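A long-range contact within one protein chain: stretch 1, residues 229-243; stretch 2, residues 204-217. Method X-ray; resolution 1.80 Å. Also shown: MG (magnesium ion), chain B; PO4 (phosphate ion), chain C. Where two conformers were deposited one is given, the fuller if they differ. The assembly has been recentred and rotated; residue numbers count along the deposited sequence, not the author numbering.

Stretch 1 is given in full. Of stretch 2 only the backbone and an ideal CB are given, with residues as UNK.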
ATOM      1  N   HIS A 229     -14.211  16.047   6.991  1.00 15.85           N
ATOM      2  CA  HIS A 229     -15.312  16.558   6.187  1.00 19.11           C
ATOM      3  C   HIS A 229     -16.461  17.049   7.059  1.00 17.12           C
ATOM      4  O   HIS A 229     -16.810  16.414   8.053  1.00 18.11           O
ATOM      5  CB  HIS A 229     -15.897  15.481   5.254  1.00 18.50           C
ATOM      6  CG  HIS A 229     -14.917  14.887   4.299  1.00 22.36           C
ATOM      7  ND1 HIS A 229     -14.818  15.297   2.985  1.00 18.92           N
ATOM      8  CD2 HIS A 229     -13.999  13.907   4.457  1.00 26.38           C
ATOM      9  CE1 HIS A 229     -13.899  14.574   2.367  1.00 24.88           C
ATOM     10  NE2 HIS A 229     -13.376  13.735   3.245  1.00 22.09           N
ATOM     11  N   ILE A 230     -17.052  18.170   6.665  1.00 17.87           N
ATOM     12  CA  ILE A 230     -18.332  18.635   7.193  1.00 18.64           C
ATOM     13  C   ILE A 230     -19.332  18.604   6.053  1.00 18.87           C
ATOM     14  O   ILE A 230     -19.060  19.144   4.975  1.00 18.87           O
ATOM     15  CB  ILE A 230     -18.233  20.044   7.796  1.00 15.44           C
ATOM     16  CG1 ILE A 230     -17.265  20.012   8.972  1.00 17.61           C
ATOM     17  CG2 ILE A 230     -19.614  20.578   8.161  1.00 17.31           C
ATOM     18  CD1 ILE A 230     -16.902  21.415   9.515  1.00 23.03           C
ATOM     19  N   ILE A 231     -20.478  17.966   6.287  1.00 15.58           N
ATOM     20  CA  ILE A 231     -21.563  17.915   5.312  1.00 16.27           C
ATOM     21  C   ILE A 231     -22.746  18.705   5.865  1.00 19.07           C
ATOM     22  O   ILE A 231     -23.355  18.296   6.855  1.00 20.24           O
ATOM     23  CB  ILE A 231     -21.990  16.464   5.005  1.00 18.59           C
ATOM     24  CG1 ILE A 231     -20.830  15.649   4.455  1.00 20.71           C
ATOM     25  CG2 ILE A 231     -23.215  16.441   4.057  1.00 18.25           C
ATOM     26  CD1 ILE A 231     -21.076  14.099   4.557  1.00 21.12           C
ATOM     27  N   LEU A 232     -23.122  19.790   5.186  1.00 18.43           N
ATOM     28  CA  LEU A 232     -24.243  20.619   5.600  1.00 19.82           C
ATOM     29  C   LEU A 232     -25.431  20.355   4.696  1.00 16.21           C
ATOM     30  O   LEU A 232     -25.336  20.501   3.478  1.00 17.64           O
ATOM     31  CB  LEU A 232     -23.872  22.109   5.552  1.00 16.69           C
ATOM     32  CG  LEU A 232     -24.950  23.122   5.850  1.00 16.92           C
ATOM     33  CD1 LEU A 232     -25.447  23.033   7.286  1.00 19.15           C
ATOM     34  CD2 LEU A 232     -24.390  24.529   5.523  1.00 16.83           C
ATOM     35  N   MET A 233     -26.554  19.998   5.299  1.00 16.40           N
ATOM     36  CA  MET A 233     -27.790  19.675   4.603  1.00 15.83           C
ATOM     37  C   MET A 233     -28.813  20.725   5.013  1.00 18.67           C
ATOM     38  O   MET A 233     -29.286  20.726   6.156  1.00 19.15           O
ATOM     39  CB  MET A 233     -28.252  18.262   4.976  1.00 16.63           C
ATOM     40  CG  MET A 233     -27.300  17.198   4.450  1.00 18.39           C
ATOM     41  SD  MET A 233     -27.229  15.657   5.389  1.00 20.77           S
ATOM     42  CE  MET A 233     -28.938  15.141   5.278  1.00 24.69           C
ATOM     43  N   SER A 234     -29.142  21.630   4.103  1.00 19.28           N
ATOM     44  CA  SER A 234     -29.945  22.782   4.484  1.00 15.80           C
ATOM     45  C   SER A 234     -30.748  23.250   3.284  1.00 16.81           C
ATOM     46  O   SER A 234     -30.367  23.010   2.140  1.00 18.77           O
ATOM     47  CB  SER A 234     -29.042  23.907   5.016  1.00 18.15           C
ATOM     48  OG  SER A 234     -29.805  25.088   5.218  1.00 19.40           O
ATOM     49  N   ASP A 235     -31.856  23.955   3.541  1.00 17.81           N
ATOM     50  CA  ASP A 235     -32.474  24.577   2.374  1.00 19.21           C
ATOM     51  C   ASP A 235     -31.803  25.892   2.001  1.00 20.26           C
ATOM     52  O   ASP A 235     -32.150  26.467   0.966  1.00 19.97           O
ATOM     53  CB  ASP A 235     -33.983  24.776   2.540  1.00 21.88           C
ATOM     54  CG  ASP A 235     -34.359  25.717   3.657  1.00 24.63           C
ATOM     55  OD1 ASP A 235     -33.610  26.693   3.961  1.00 19.64           O
ATOM     56  OD2 ASP A 235     -35.450  25.472   4.238  1.00 21.94           O
ATOM     57  N   GLY A 236     -30.842  26.365   2.796  1.00 18.03           N
ATOM     58  CA  GLY A 236     -29.928  27.409   2.365  1.00 17.62           C
ATOM     59  C   GLY A 236     -30.255  28.812   2.832  1.00 17.59           C
ATOM     60  O   GLY A 236     -29.435  29.728   2.622  1.00 22.17           O
ATOM     61  N   LEU A 237     -31.420  29.039   3.411  1.00 15.47           N
ATOM     62  CA  LEU A 237     -31.774  30.376   3.875  1.00 14.70           C
ATOM     63  C   LEU A 237     -31.521  30.508   5.372  1.00 18.60           C
ATOM     64  O   LEU A 237     -32.400  30.235   6.195  1.00 20.37           O
ATOM     65  CB  LEU A 237     -33.228  30.681   3.522  1.00 18.26           C
ATOM     66  CG  LEU A 237     -33.675  32.106   3.849  1.00 23.31           C
ATOM     67  CD1 LEU A 237     -32.785  33.090   3.057  1.00 22.16           C
ATOM     68  CD2 LEU A 237     -35.135  32.370   3.590  1.00 26.78           C
ATOM     69  N   ALA A 238     -30.320  30.968   5.741  1.00 17.23           N
ATOM     70  CA  ALA A 238     -30.020  31.181   7.149  1.00 17.55           C
ATOM     71  C   ALA A 238     -30.798  32.383   7.670  1.00 17.57           C
ATOM     72  O   ALA A 238     -30.970  33.385   6.975  1.00 18.17           O
ATOM     73  CB  ALA A 238     -28.509  31.366   7.364  1.00 18.23           C
ATOM     74  N   THR A 239     -31.280  32.277   8.902  1.00 16.72           N
ATOM     75  CA  THR A 239     -32.068  33.342   9.483  1.00 15.97           C
ATOM     76  C   THR A 239     -31.630  33.729  10.893  1.00 18.41           C
ATOM     77  O   THR A 239     -32.274  34.588  11.507  1.00 20.03           O
ATOM     78  CB  THR A 239     -33.561  32.956   9.520  1.00 20.32           C
ATOM     79  OG1 THR A 239     -33.736  31.778  10.314  1.00 20.05           O
ATOM     80  CG2 THR A 239     -34.117  32.737   8.125  1.00 18.40           C
ATOM     81  N   GLU A 240     -30.586  33.110  11.430  1.00 16.62           N
ATOM     82  CA  GLU A 240     -30.073  33.401  12.768  1.00 17.90           C
ATOM     83  C   GLU A 240     -28.554  33.366  12.731  1.00 16.38           C
ATOM     84  O   GLU A 240     -27.966  32.644  11.919  1.00 16.81           O
ATOM     85  CB  GLU A 240     -30.554  32.380  13.805  1.00 17.84           C
ATOM     86  CG  GLU A 240     -32.075  32.221  13.868  1.00 17.75           C
ATOM     87  CD  GLU A 240     -32.733  33.136  14.882  1.00 21.79           C
ATOM     88  OE1 GLU A 240     -32.025  33.867  15.613  1.00 20.13           O
ATOM     89  OE2 GLU A 240     -33.989  33.144  14.936  1.00 22.85           O
ATOM     90  N   GLN A 241     -27.921  34.110  13.634  1.00 15.56           N
ATOM     91  CA  GLN A 241     -26.469  34.101  13.729  1.00 16.72           C
ATOM     92  C   GLN A 241     -26.028  34.546  15.119  1.00 15.51           C
ATOM     93  O   GLN A 241     -26.830  34.986  15.951  1.00 19.05           O
ATOM     94  CB  GLN A 241     -25.843  34.990  12.647  1.00 18.43           C
ATOM     95  CG  GLN A 241     -25.964  36.472  12.927  1.00 16.94           C
ATOM     96  CD  GLN A 241     -25.087  37.307  12.007  1.00 15.98           C
ATOM     97  OE1 GLN A 241     -25.416  37.536  10.859  1.00 15.66           O
ATOM     98  NE2 GLN A 241     -23.954  37.745  12.515  1.00 18.58           N
ATOM     99  N   TYR A 242     -24.708  34.444  15.353  1.00 17.80           N
ATOM    100  CA  TYR A 242     -24.154  34.874  16.619  1.00 19.08           C
ATOM    101  C   TYR A 242     -23.873  36.375  16.619  1.00 17.03           C
ATOM    102  O   TYR A 242     -23.578  36.969  15.570  1.00 16.22           O
ATOM    103  CB  TYR A 242     -22.843  34.133  16.929  1.00 18.91           C
ATOM    104  CG  TYR A 242     -23.041  32.669  17.236  1.00 20.39           C
ATOM    105  CD1 TYR A 242     -23.980  32.269  18.189  1.00 22.30           C
ATOM    106  CD2 TYR A 242     -22.305  31.692  16.571  1.00 18.08           C
ATOM    107  CE1 TYR A 242     -24.178  30.947  18.471  1.00 17.08           C
ATOM    108  CE2 TYR A 242     -22.495  30.348  16.846  1.00 17.22           C
ATOM    109  CZ  TYR A 242     -23.447  29.987  17.792  1.00 15.90           C
ATOM    110  OH  TYR A 242     -23.652  28.669  18.079  1.00 19.81           O
ATOM    111  N   PRO A 243     -23.869  36.979  17.805  1.00 20.05           N
ATOM    112  CA  PRO A 243     -23.552  38.404  17.909  1.00 20.40           C
ATOM    113  C   PRO A 243     -22.139  38.718  17.459  1.00 22.16           C
ATOM    114  O   PRO A 243     -21.219  37.905  17.586  1.00 19.22           O
ATOM    115  CB  PRO A 243     -23.710  38.701  19.408  1.00 22.44           C
ATOM    116  CG  PRO A 243     -24.532  37.587  19.954  1.00 21.75           C
ATOM    117  CD  PRO A 243     -24.224  36.384  19.109  1.00 20.89           C
ATOM    118  N   UNK A 204     -38.316  23.110  13.861  1.00 23.52           N
ATOM    119  CA  UNK A 204     -38.345  24.084  14.938  1.00 21.06           C
ATOM    120  C   UNK A 204     -37.956  25.432  14.340  1.00 20.65           C
ATOM    121  O   UNK A 204     -37.091  25.493  13.465  1.00 18.24           O
ATOM    122  CB  UNK A 204     -37.413  23.686  16.084  1.00 21.06           C
ATOM    123  N   UNK A 205     -38.588  26.509  14.803  1.00 22.16           N
ATOM    124  CA  UNK A 205     -38.321  27.821  14.219  1.00 23.55           C
ATOM    125  C   UNK A 205     -36.833  28.173  14.300  1.00 23.41           C
ATOM    126  O   UNK A 205     -36.146  27.858  15.272  1.00 21.40           O
ATOM    127  CB  UNK A 205     -39.154  28.893  14.925  1.00 23.55           C
ATOM    128  N   UNK A 206     -36.357  28.898  13.285  1.00 20.52           N
ATOM    129  CA  UNK A 206     -35.032  29.482  13.342  1.00 21.59           C
ATOM    130  C   UNK A 206     -34.027  28.681  12.538  1.00 19.32           C
ATOM    131  O   UNK A 206     -34.053  27.460  12.589  1.00 18.43           O
ATOM    132  CB  UNK A 206     -34.567  29.595  14.795  1.00 21.59           C
ATOM    133  N   UNK A 207     -33.135  29.345  11.808  1.00 16.94           N
ATOM    134  CA  UNK A 207     -32.145  28.657  10.978  1.00 16.98           C
ATOM    135  C   UNK A 207     -30.762  29.228  11.293  1.00 17.48           C
ATOM    136  O   UNK A 207     -30.256  30.117  10.591  1.00 19.62           O
ATOM    137  CB  UNK A 207     -32.472  28.804   9.491  1.00 16.98           C
ATOM    138  N   UNK A 208     -30.133  28.693  12.338  1.00 14.70           N
ATOM    139  CA  UNK A 208     -28.844  29.197  12.848  1.00 17.49           C
ATOM    140  C   UNK A 208     -27.705  28.387  12.225  1.00 16.42           C
ATOM    141  O   UNK A 208     -27.038  27.574  12.866  1.00 16.14           O
ATOM    142  CB  UNK A 208     -28.787  29.117  14.375  1.00 17.49           C
ATOM    143  N   UNK A 209     -27.547  28.567  10.907  1.00 14.64           N
ATOM    144  CA  UNK A 209     -26.575  27.760  10.167  1.00 17.85           C
ATOM    145  C   UNK A 209     -25.161  27.991  10.699  1.00 15.48           C
ATOM    146  O   UNK A 209     -24.376  27.047  10.840  1.00 15.16           O
ATOM    147  CB  UNK A 209     -26.636  28.086   8.673  1.00 17.85           C
ATOM    148  N   UNK A 210     -24.830  29.229  11.030  1.00 15.62           N
ATOM    149  CA  UNK A 210     -23.537  29.481  11.652  1.00 14.07           C
ATOM    150  C   UNK A 210     -23.376  28.622  12.899  1.00 14.95           C
ATOM    151  O   UNK A 210     -22.318  28.025  13.124  1.00 15.31           O
ATOM    152  CB  UNK A 210     -23.385  30.963  12.000  1.00 14.07           C
ATOM    153  N   UNK A 211     -24.432  28.525  13.711  1.00 17.38           N
ATOM    154  CA  UNK A 211     -24.333  27.746  14.942  1.00 19.77           C
ATOM    155  C   UNK A 211     -24.135  26.263  14.687  1.00 14.13           C
ATOM    156  O   UNK A 211     -23.351  25.598  15.380  1.00 15.91           O
ATOM    157  CB  UNK A 211     -25.588  27.953  15.792  1.00 19.77           C
ATOM    158  N   UNK A 212     -24.839  25.716  13.692  1.00 15.57           N
ATOM    159  CA  UNK A 212     -24.592  24.346  13.300  1.00 18.44           C
ATOM    160  C   UNK A 212     -23.154  24.129  12.868  1.00 17.17           C
ATOM    161  O   UNK A 212     -22.511  23.160  13.274  1.00 17.76           O
ATOM    162  CB  UNK A 212     -25.544  23.943  12.172  1.00 18.44           C
ATOM    163  N   UNK A 213     -22.617  25.049  12.070  1.00 16.25           N
ATOM    164  CA  UNK A 213     -21.239  24.911  11.623  1.00 15.25           C
ATOM    165  C   UNK A 213     -20.247  25.090  12.767  1.00 17.81           C
ATOM    166  O   UNK A 213     -19.215  24.409  12.808  1.00 17.28           O
ATOM    167  CB  UNK A 213     -20.944  25.924  10.515  1.00 15.25           C
ATOM    168  N   UNK A 214     -20.526  26.010  13.701  1.00 14.12           N
ATOM    169  CA  UNK A 214     -19.651  26.189  14.852  1.00 16.15           C
ATOM    170  C   UNK A 214     -19.597  24.927  15.705  1.00 17.86           C
ATOM    171  O   UNK A 214     -18.519  24.507  16.131  1.00 17.75           O
ATOM    172  CB  UNK A 214     -20.120  27.376  15.696  1.00 16.15           C
ATOM    173  N   UNK A 215     -20.743  24.292  15.950  1.00 16.79           N
ATOM    174  CA  UNK A 215     -20.712  23.038  16.699  1.00 18.05           C
ATOM    175  C   UNK A 215     -19.918  21.960  15.961  1.00 17.65           C
ATOM    176  O   UNK A 215     -19.168  21.188  16.582  1.00 17.38           O
ATOM    177  CB  UNK A 215     -22.137  22.547  16.963  1.00 18.05           C
ATOM    178  N   UNK A 216     -20.077  21.883  14.642  1.00 19.26           N
ATOM    179  CA  UNK A 216     -19.270  20.976  13.838  1.00 17.95           C
ATOM    180  C   UNK A 216     -17.776  21.264  13.987  1.00 18.32           C
ATOM    181  O   UNK A 216     -16.967  20.333  14.076  1.00 18.08           O
ATOM    182  CB  UNK A 216     -19.678  21.076  12.367  1.00 17.95           C
ATOM    183  N   UNK A 217     -17.389  22.548  14.024  0.87 17.70           N
ATOM    184  CA  UNK A 217     -15.981  22.874  14.220  0.87 17.15           C
ATOM    185  C   UNK A 217     -15.517  22.457  15.616  0.87 19.09           C
ATOM    186  O   UNK A 217     -14.396  21.964  15.778  0.87 19.56           O
ATOM    187  CB  UNK A 217     -15.746  24.371  14.008  0.87 17.15           C
TER
HETATM  188 MG    MG B1101     -35.048  27.543   7.772  1.00 19.27          MG
HETATM  189  P   PO4 C1102     -36.976  29.330   9.688  1.00 20.59           P
HETATM  190  O1  PO4 C1102     -37.779  28.836  10.906  1.00 20.91           O
HETATM  191  O2  PO4 C1102     -35.772  30.131  10.167  1.00 20.30           O
HETATM  192  O3  PO4 C1102     -37.885  30.260   8.909  1.00 23.39           O
HETATM  193  O4  PO4 C1102     -36.610  28.207   8.793  1.00 19.73           O

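Position 204 lies beyond the reach of stretch 1 and is left free by it; it is Ile-204. At 205 the CB points sideways with nothing of stretch 1 within 5.5 Å, so only a long side chain could come back to it. Trp-205 does, its ring edge meeting Glu-240, CZ3 to OE2 3.6 Å.

Position 206 is decided by its backbone: at phi 102°, psi 139° a CB would jam against the preceding carbonyl O. Gly-206 fits, and its N donates to phosphate O1 at 2.8 Å.

At 207 the CB points sideways, 3.3 Å from Thr-239 OG1, with magnesium and phosphate nearby. A small oxygen-bearing side chain suits: Ser, Thr or Asp. Thr-207 puts OG1 2.1 Å from MG and donates from it to phosphate O2, while its methyl CG2 rests 3.5 Å from Leu-237 O. Its backbone ties the loops together: Thr-207 N donates to Thr-239 OG1 (2.9 Å), and Thr-207 O accepts from Thr-239 N (2.9 Å) and Glu-240 N (3.1 Å).

Position 208 precedes the helix, where Ser, Thr, Asp, Asn or another acceptor could cap; the Tyr-242 ring nearby also invites an aromatic. His-208 answers both. His-208 ND1 accepts from the backbone N of 211 at 2.9 Å, and the ring edge points at the face of Tyr-242, NE2 to CE1 3.4 Å.

At 209 the CB points toward Ala-238 CB, 4.0 Å away, with Leu-232 beyond and Ser-234 OG within reach of a bridging water. Val, Thr or Ser would be plausible. Thr-209 sets CG2 3.8 Å from Leu-232 CD2, while its OG1 and Ser-234 OG share water 1.

The CB of 210 points toward stretch 1, where the backbone N of Tyr-242 can donate, so an acceptor on a flexible arm is wanted, Gln or Glu. Gln-210 OE1 accepts a hydrogen bond from Tyr-242 N at 2.9 Å, with an N-H...O angle of 175°, nearly straight.

At 211 an ideal CB would sit 3.1 Å from Tyr-242 OH, which is tight. Gly-211 has no CB to make that contact, and its CA lies 3.3 Å from Tyr-242 OH. Position 212 is less constrained by stretch 1; it is Gly-212.

The CB of 213 points sideways, but a branched apolar chain could reach the strand. Leu-213 CD2 lies 4.1 Å from Ile-230 CG2.

At 214 the CB faces the Tyr-242 ring edge, and many chains with a methylene there would serve. Lys-214 packs CB 4.0 Å from CE2 of Tyr-242, then leads away.

Stretch 1 sets no demand at 215, Met-215. At 216 the CB points at Ile-230 CD1, 4.0 Å away, favouring something small and apolar: Ala-216. Position 217 points sideways, Arg-217.

Stretch 2, residues 204-217: IWGTHTQGGLKMAR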
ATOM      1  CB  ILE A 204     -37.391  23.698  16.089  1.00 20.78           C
ATOM      2  CG1 ILE A 204     -37.843  22.380  16.724  1.00 29.18           C
ATOM      3  CG2 ILE A 204     -37.310  24.794  17.116  1.00 23.03           C
ATOM      4  CD1 ILE A 204     -36.894  21.842  17.783  1.00 37.78           C
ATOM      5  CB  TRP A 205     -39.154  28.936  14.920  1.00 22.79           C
ATOM      6  CG  TRP A 205     -38.872  29.132  16.400  1.00 23.07           C
ATOM      7  CD1 TRP A 205     -39.511  28.522  17.467  1.00 23.22           C
ATOM      8  CD2 TRP A 205     -37.872  29.993  16.988  1.00 22.73           C
ATOM      9  NE1 TRP A 205     -38.948  28.936  18.652  1.00 27.16           N
ATOM     10  CE2 TRP A 205     -37.960  29.851  18.388  1.00 25.00           C
ATOM     11  CE3 TRP A 205     -36.932  30.873  16.464  1.00 22.21           C
ATOM     12  CZ2 TRP A 205     -37.122  30.534  19.259  1.00 25.97           C
ATOM     13  CZ3 TRP A 205     -36.092  31.539  17.333  1.00 21.44           C
ATOM     14  CH2 TRP A 205     -36.203  31.379  18.712  1.00 24.98           C
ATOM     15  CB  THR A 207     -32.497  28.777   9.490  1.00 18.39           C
ATOM     16  OG1 THR A 207     -33.862  28.381   9.240  1.00 17.63           O
ATOM     17  CG2 THR A 207     -31.554  27.934   8.648  1.00 17.54           C
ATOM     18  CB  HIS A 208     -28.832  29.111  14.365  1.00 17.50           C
ATOM     19  CG  HIS A 208     -27.888  30.049  15.053  1.00 15.04           C
ATOM     20  ND1 HIS A 208     -26.582  30.241  14.657  1.00 17.02           N
ATOM     21  CD2 HIS A 208     -28.061  30.810  16.157  1.00 14.95           C
ATOM     22  CE1 HIS A 208     -25.993  31.089  15.488  1.00 15.72           C
ATOM     23  NE2 HIS A 208     -26.877  31.459  16.398  1.00 17.46           N
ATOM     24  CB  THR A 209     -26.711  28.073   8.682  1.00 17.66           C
ATOM     25  OG1 THR A 209     -28.071  27.828   8.285  1.00 19.21           O
ATOM     26  CG2 THR A 209     -25.774  27.228   7.816  1.00 15.37           C
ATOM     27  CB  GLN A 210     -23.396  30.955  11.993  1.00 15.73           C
ATOM     28  CG  GLN A 210     -22.209  31.209  12.891  1.00 18.88           C
ATOM     29  CD  GLN A 210     -21.934  32.671  13.152  1.00 19.45           C
ATOM     30  OE1 GLN A 210     -22.861  33.491  13.285  1.00 18.66           O
ATOM     31  NE2 GLN A 210     -20.641  33.012  13.226  1.00 16.73           N
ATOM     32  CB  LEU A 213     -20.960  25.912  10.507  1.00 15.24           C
ATOM     33  CG  LEU A 213     -21.681  25.654   9.206  1.00 15.10           C
ATOM     34  CD1 LEU A 213     -21.546  26.812   8.244  1.00 17.03           C
ATOM     35  CD2 LEU A 213     -21.164  24.353   8.534  1.00 19.11           C
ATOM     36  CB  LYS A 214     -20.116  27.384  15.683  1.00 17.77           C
ATOM     37  CG  LYS A 214     -19.406  27.523  17.029  1.00 15.39           C
ATOM     38  CD  LYS A 214     -17.915  27.779  16.887  1.00 16.81           C
ATOM     39  CE  LYS A 214     -17.236  27.878  18.268  1.00 19.81           C
ATOM     40  NZ  LYS A 214     -15.788  28.257  18.170  1.00 22.40           N
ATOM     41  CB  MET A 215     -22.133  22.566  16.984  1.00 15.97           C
ATOM     42  CG  MET A 215     -22.128  21.319  17.846  1.00 22.50           C
ATOM     43  SD  MET A 215     -23.769  20.842  18.327  1.00 24.06           S
ATOM     44  CE  MET A 215     -23.962  21.917  19.761  1.00 22.99           C
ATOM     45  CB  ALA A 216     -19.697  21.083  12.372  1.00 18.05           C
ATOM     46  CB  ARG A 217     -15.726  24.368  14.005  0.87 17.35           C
ATOM     47  CG  ARG A 217     -15.985  24.840  12.617  0.87 20.10           C
ATOM     48  CD  ARG A 217     -15.250  26.142  12.330  0.87 18.37           C
ATOM     49  NE  ARG A 217     -15.612  27.244  13.210  0.87 18.98           N
ATOM     50  CZ  ARG A 217     -14.766  27.872  14.023  0.87 18.89           C
ATOM     51  NH1 ARG A 217     -15.188  28.903  14.736  0.87 17.35           N
ATOM     52  NH2 ARG A 217     -13.503  27.478  14.135  0.87 18.69           N
TER
HETATM   53  O   HOH W   1     -28.636  27.814   5.691  1.00 18.69           O
HETATM   54  O   HOH W   2     -26.209  31.695  10.077  1.00 13.77           O
HETATM   55  O   HOH W   3     -33.590  26.786   6.575  1.00 19.53           O
HETATM   56  O   HOH W   4     -34.929  29.244   6.543  1.00 18.57           O
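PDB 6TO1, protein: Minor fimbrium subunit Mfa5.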